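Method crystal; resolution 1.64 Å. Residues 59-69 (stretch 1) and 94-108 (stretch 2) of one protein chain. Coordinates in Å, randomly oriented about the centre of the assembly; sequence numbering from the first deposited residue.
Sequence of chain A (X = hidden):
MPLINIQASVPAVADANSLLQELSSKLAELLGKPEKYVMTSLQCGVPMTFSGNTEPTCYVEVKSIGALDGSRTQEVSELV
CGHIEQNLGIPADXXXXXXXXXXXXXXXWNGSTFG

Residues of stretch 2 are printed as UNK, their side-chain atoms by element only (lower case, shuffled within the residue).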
# COMPACT_ATOMS: atom_id res chain seq x y z
N TYR A 59 1.64 -8.47 6.36
CA TYR A 59 1.36 -7.05 6.61
C TYR A 59 -0.06 -6.71 6.21
O TYR A 59 -0.48 -6.99 5.10
CB TYR A 59 2.32 -6.11 5.86
CG TYR A 59 1.94 -4.66 6.07
CD1 TYR A 59 2.00 -4.08 7.34
CD2 TYR A 59 1.45 -3.88 5.00
CE1 TYR A 59 1.61 -2.76 7.54
CE2 TYR A 59 1.06 -2.54 5.20
CZ TYR A 59 1.14 -2.01 6.47
OH TYR A 59 0.76 -0.69 6.68
N VAL A 60 -0.78 -6.04 7.10
CA VAL A 60 -2.16 -5.64 6.81
C VAL A 60 -2.29 -4.13 6.87
O VAL A 60 -1.78 -3.52 7.80
CB VAL A 60 -3.13 -6.23 7.85
CG1 VAL A 60 -4.60 -5.93 7.47
CG2 VAL A 60 -2.90 -7.75 8.00
N GLU A 61 -2.97 -3.53 5.90
CA GLU A 61 -3.38 -2.14 6.11
C GLU A 61 -4.88 -2.04 6.32
O GLU A 61 -5.67 -2.67 5.62
CB GLU A 61 -2.89 -1.20 5.03
CG GLU A 61 -3.12 -1.62 3.65
CD GLU A 61 -2.86 -0.49 2.65
OE1 GLU A 61 -1.90 0.32 2.85
OE2 GLU A 61 -3.61 -0.41 1.67
N VAL A 62 -5.25 -1.28 7.36
CA VAL A 62 -6.64 -1.04 7.67
C VAL A 62 -6.90 0.46 7.62
O VAL A 62 -6.16 1.22 8.23
CB VAL A 62 -7.01 -1.58 9.07
CG1 VAL A 62 -8.44 -1.14 9.45
CG2 VAL A 62 -6.90 -3.10 9.10
N LYS A 63 -7.94 0.86 6.90
CA LYS A 63 -8.36 2.26 6.88
C LYS A 63 -9.85 2.36 7.15
O LYS A 63 -10.63 1.48 6.81
CB LYS A 63 -8.02 2.95 5.55
CG LYS A 63 -6.55 2.94 5.19
CD LYS A 63 -6.31 3.71 3.90
CE LYS A 63 -4.87 3.62 3.43
NZ LYS A 63 -3.87 3.98 4.49
N SER A 64 -10.24 3.47 7.78
CA SER A 64 -11.64 3.74 8.02
C SER A 64 -11.84 5.24 8.11
O SER A 64 -10.91 5.97 8.50
CB SER A 64 -12.09 3.10 9.34
OG SER A 64 -13.49 3.22 9.49
N ILE A 65 -13.04 5.70 7.73
CA ILE A 65 -13.45 7.06 8.05
C ILE A 65 -14.00 6.99 9.47
O ILE A 65 -15.12 6.52 9.71
CB ILE A 65 -14.49 7.62 7.05
CG1 ILE A 65 -13.90 7.74 5.64
CG2 ILE A 65 -14.97 9.01 7.52
CD1 ILE A 65 -14.95 8.02 4.56
N GLY A 66 -13.18 7.44 10.42
CA GLY A 66 -13.46 7.28 11.83
C GLY A 66 -13.58 5.83 12.25
O GLY A 66 -13.09 4.92 11.56
N ALA A 67 -14.23 5.62 13.39
CA ALA A 67 -14.53 4.30 13.96
C ALA A 67 -13.30 3.59 14.53
O ALA A 67 -13.34 2.39 14.80
CB ALA A 67 -15.25 3.41 12.94
N LEU A 68 -12.22 4.34 14.71
CA LEU A 68 -10.97 3.79 15.23
C LEU A 68 -10.57 4.47 16.54
O LEU A 68 -9.38 4.63 16.83
CB LEU A 68 -9.85 3.88 14.17
CG LEU A 68 -10.10 3.09 12.88
CD1 LEU A 68 -9.03 3.39 11.84
CD2 LEU A 68 -10.15 1.58 13.17
N ASP A 69 -11.57 4.85 17.33
CA ASP A 69 -11.34 5.54 18.59
C ASP A 69 -11.18 4.57 19.77
O ASP A 69 -11.68 3.44 19.75
CB ASP A 69 -12.50 6.50 18.86
CG ASP A 69 -12.81 7.40 17.66
OD1 ASP A 69 -11.91 8.14 17.21
OD2 ASP A 69 -13.97 7.41 17.20
N UNK A 94 3.78 -12.61 14.09
CA UNK A 94 4.42 -12.25 12.82
C UNK A 94 3.49 -11.43 11.92
O UNK A 94 3.67 -11.38 10.69
c UNK A 94 6.86 -15.23 12.18
n UNK A 94 9.38 -13.91 11.77
c UNK A 94 4.97 -13.50 12.13
c UNK A 94 6.21 -14.04 12.88
n UNK A 94 7.48 -14.91 10.89
c UNK A 94 8.66 -14.31 10.73
n UNK A 94 9.11 -14.11 9.49
N UNK A 95 2.50 -10.79 12.55
CA UNK A 95 1.54 -9.94 11.82
C UNK A 95 1.67 -8.49 12.24
O UNK A 95 1.66 -8.18 13.44
c UNK A 95 -0.07 -11.89 11.59
c UNK A 95 0.08 -10.42 12.03
c UNK A 95 -0.90 -9.48 11.31
c UNK A 95 -1.41 -12.50 11.88
N UNK A 96 1.82 -7.60 11.26
CA UNK A 96 1.78 -6.15 11.49
C UNK A 96 0.54 -5.58 10.82
O UNK A 96 0.15 -6.02 9.73
c UNK A 96 6.44 -4.98 13.41
c UNK A 96 4.21 -5.34 11.77
c UNK A 96 3.00 -5.47 10.88
c UNK A 96 5.39 -4.79 11.27
c UNK A 96 5.28 -5.50 13.95
c UNK A 96 6.51 -4.64 12.08
c UNK A 96 4.16 -5.67 13.12
o UNK A 96 7.54 -4.81 14.24
N UNK A 97 -0.06 -4.58 11.47
CA UNK A 97 -1.19 -3.86 10.91
C UNK A 97 -0.93 -2.37 10.95
O UNK A 97 -0.70 -1.81 12.05
c UNK A 97 -3.90 -6.07 12.69
c UNK A 97 -2.53 -4.18 11.65
c UNK A 97 -2.79 -5.70 11.71
c UNK A 97 -3.69 -3.47 10.96
N UNK A 98 -1.01 -1.72 9.79
CA UNK A 98 -0.95 -0.25 9.75
C UNK A 98 -2.35 0.32 9.66
O UNK A 98 -3.08 0.04 8.69
N UNK A 99 -2.72 1.14 10.65
CA UNK A 99 -4.06 1.77 10.69
C UNK A 99 -4.01 3.23 10.23
O UNK A 99 -3.04 3.94 10.50
c UNK A 99 -4.09 -0.35 13.35
c UNK A 99 -6.69 -1.24 13.01
c UNK A 99 -6.31 -0.02 12.51
c UNK A 99 -5.76 -2.05 13.69
c UNK A 99 -4.60 1.79 12.14
c UNK A 99 -4.45 -1.59 13.87
c UNK A 99 -5.00 0.45 12.67
N UNK A 100 -5.09 3.68 9.59
CA UNK A 100 -5.25 5.10 9.27
C UNK A 100 -6.73 5.48 9.43
O UNK A 100 -7.61 4.79 8.93
c UNK A 100 -4.79 5.38 7.83
c UNK A 100 -4.85 6.84 7.41
o UNK A 100 -4.67 6.55 5.04
o UNK A 100 -3.16 7.80 6.03
c UNK A 100 -4.19 7.08 6.07
N UNK A 101 -6.98 6.55 10.19
CA UNK A 101 -8.30 7.17 10.25
C UNK A 101 -8.27 8.26 9.17
O UNK A 101 -7.58 9.29 9.31
o UNK A 101 -10.55 8.74 10.75
c UNK A 101 -9.87 8.49 11.78
c UNK A 101 -8.55 7.73 11.66
o UNK A 101 -10.22 8.86 12.92
N UNK A 102 -9.00 8.02 8.09
CA UNK A 102 -8.93 8.86 6.88
C UNK A 102 -10.06 9.88 6.90
O UNK A 102 -11.22 9.50 7.10
c UNK A 102 -9.08 8.00 5.61
c UNK A 102 -8.91 8.88 4.36
c UNK A 102 -8.06 6.87 5.59
N UNK A 103 -9.73 11.18 6.70
CA UNK A 103 -10.82 12.14 6.56
C UNK A 103 -11.67 11.81 5.35
O UNK A 103 -11.14 11.35 4.32
c UNK A 103 -10.09 13.48 6.37
c UNK A 103 -8.76 13.26 6.99
c UNK A 103 -8.42 11.84 6.64
N UNK A 104 -12.99 12.00 5.47
CA UNK A 104 -13.92 11.64 4.40
C UNK A 104 -13.57 12.29 3.06
O UNK A 104 -13.68 11.64 2.00
c UNK A 104 -15.35 11.96 4.82
N UNK A 105 -13.12 13.53 3.08
CA UNK A 105 -12.73 14.21 1.83
C UNK A 105 -11.48 13.63 1.15
O UNK A 105 -11.20 13.93 -0.02
n UNK A 105 -8.60 17.80 2.00
c UNK A 105 -9.59 18.19 1.20
n UNK A 105 -9.31 18.63 -0.02
c UNK A 105 -11.46 16.14 2.98
c UNK A 105 -12.57 15.72 2.04
n UNK A 105 -10.85 18.14 1.61
c UNK A 105 -11.28 17.66 2.94
N UNK A 106 -10.76 12.78 1.88
CA UNK A 106 -9.59 12.06 1.33
C UNK A 106 -9.92 10.60 0.96
O UNK A 106 -9.01 9.79 0.74
c UNK A 106 -7.87 13.50 2.66
c UNK A 106 -7.56 14.27 1.38
c UNK A 106 -6.67 13.44 3.58
c UNK A 106 -8.40 12.10 2.31
N UNK A 107 -11.21 10.30 0.86
CA UNK A 107 -11.66 8.96 0.54
C UNK A 107 -12.57 9.04 -0.69
O UNK A 107 -13.73 9.46 -0.60
c UNK A 107 -11.20 4.73 4.47
c UNK A 107 -12.45 4.58 2.02
c UNK A 107 -12.13 5.85 2.55
n UNK A 107 -13.05 4.78 0.80
c UNK A 107 -12.17 3.38 2.69
c UNK A 107 -11.54 3.47 3.90
c UNK A 107 -12.41 8.33 1.73
c UNK A 107 -12.57 6.83 1.61
c UNK A 107 -11.48 5.92 3.79
c UNK A 107 -13.12 6.13 0.56
N UNK A 108 -12.03 8.61 -1.83
CA UNK A 108 -12.79 8.63 -3.07
C UNK A 108 -13.65 7.40 -3.26
O UNK A 108 -13.28 6.30 -2.87
O HOH W 1 -3.76 2.09 6.57
O HOH W 2 -11.40 7.13 14.69

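Position 94 carries three carbons, a nitrogen, then a carbon with two more nitrogens: Arg94, a guanidinium that stays clear of stretch 1 and is satisfied elsewhere in the structure. Position 95 has four carbons forked at the first, one arm two carbons long. This is Ile95, whose CG2 lies 4.2 Å from Val60 CG2.

At 96, one carbon leads to a six-carbon ring bearing an oxygen, so Tyr96. Its CB sits 3.9 Å from Tyr59 CD1 while the end of the side chain leads away, and its backbone O accepts from Val60 N at 2.8 Å. Position 97 repeats the four-carbon fork of 95 and is Ile97; it packs CG1 at 3.9 Å from Val60 CB and CG2 at 3.7 Å from Val62 CG2.

Position 98 has no side-chain atoms: Gly98. Tyr59 OH lies 3.5 Å from Gly98 CA, and an ideal CB here would sit only 2.3 Å from that oxygen, a clash. The bare backbone makes room for the tyrosine, and still bonds to stretch 1 through both its N and its O: Gly98 N to Val60 O at 2.8 Å, Val62 N to Gly98 O at 2.9 Å.

Position 99 shows one carbon and a plain six-carbon ring, hence Phe99; its CD1 is 3.8 Å from Val62 CB and 4.2 Å from Leu68 CD2. At 100, three carbons end in two oxygens, which gives Glu100. Its OE1 meets Lys63 NZ at 2.7 Å in a salt bridge, while its backbone N donates to Val62 O at 3.0 Å.

Two carbons, the second carrying two oxygens, make position 101 Asp101. The acid turns back to accept from Gly66 N on OD1 at 3.0 Å, holding the loop just beyond the strand. A water joins Asp101 OD2 (2.7 Å) to Leu68 N (2.9 Å).

Position 102 has one carbon bearing two: Val102, whose N donates to Ser64 O at 2.8 Å and whose CG2 lies 3.9 Å from Lys63 CB. At 103, three carbons close onto the backbone N, so Pro103, out of contact. The single carbon at 104 is Ala104, its CB 4.0 Å from Ile65 CD1.

Position 105 again has a guanidinium after three carbons and a nitrogen, Arg105, and 106 has four carbons forked at the second, Leu106; neither touches stretch 1. At 107, one carbon bears fused five- and six-membered rings with one nitrogen: Trp107, whose CE3 reaches Ile65 CG1 at 3.5 Å. Position 108, lacking a side chain, is Gly108.

The contact works as a parallel strand pair in which alternate residues face opposite ways. Val60, Val62, Ile97 and Phe99 build an apolar face; on the other, Tyr59 fills the space above Gly98, and Lys63 pairs with Glu100. Backbone hydrogen bonds fix the register, and at the end of the strand pair Asp101 holds Gly66 N, and Trp107 packs against Ile65.

Stretch 2 (94-108) RIYIGFEDVPARLWG
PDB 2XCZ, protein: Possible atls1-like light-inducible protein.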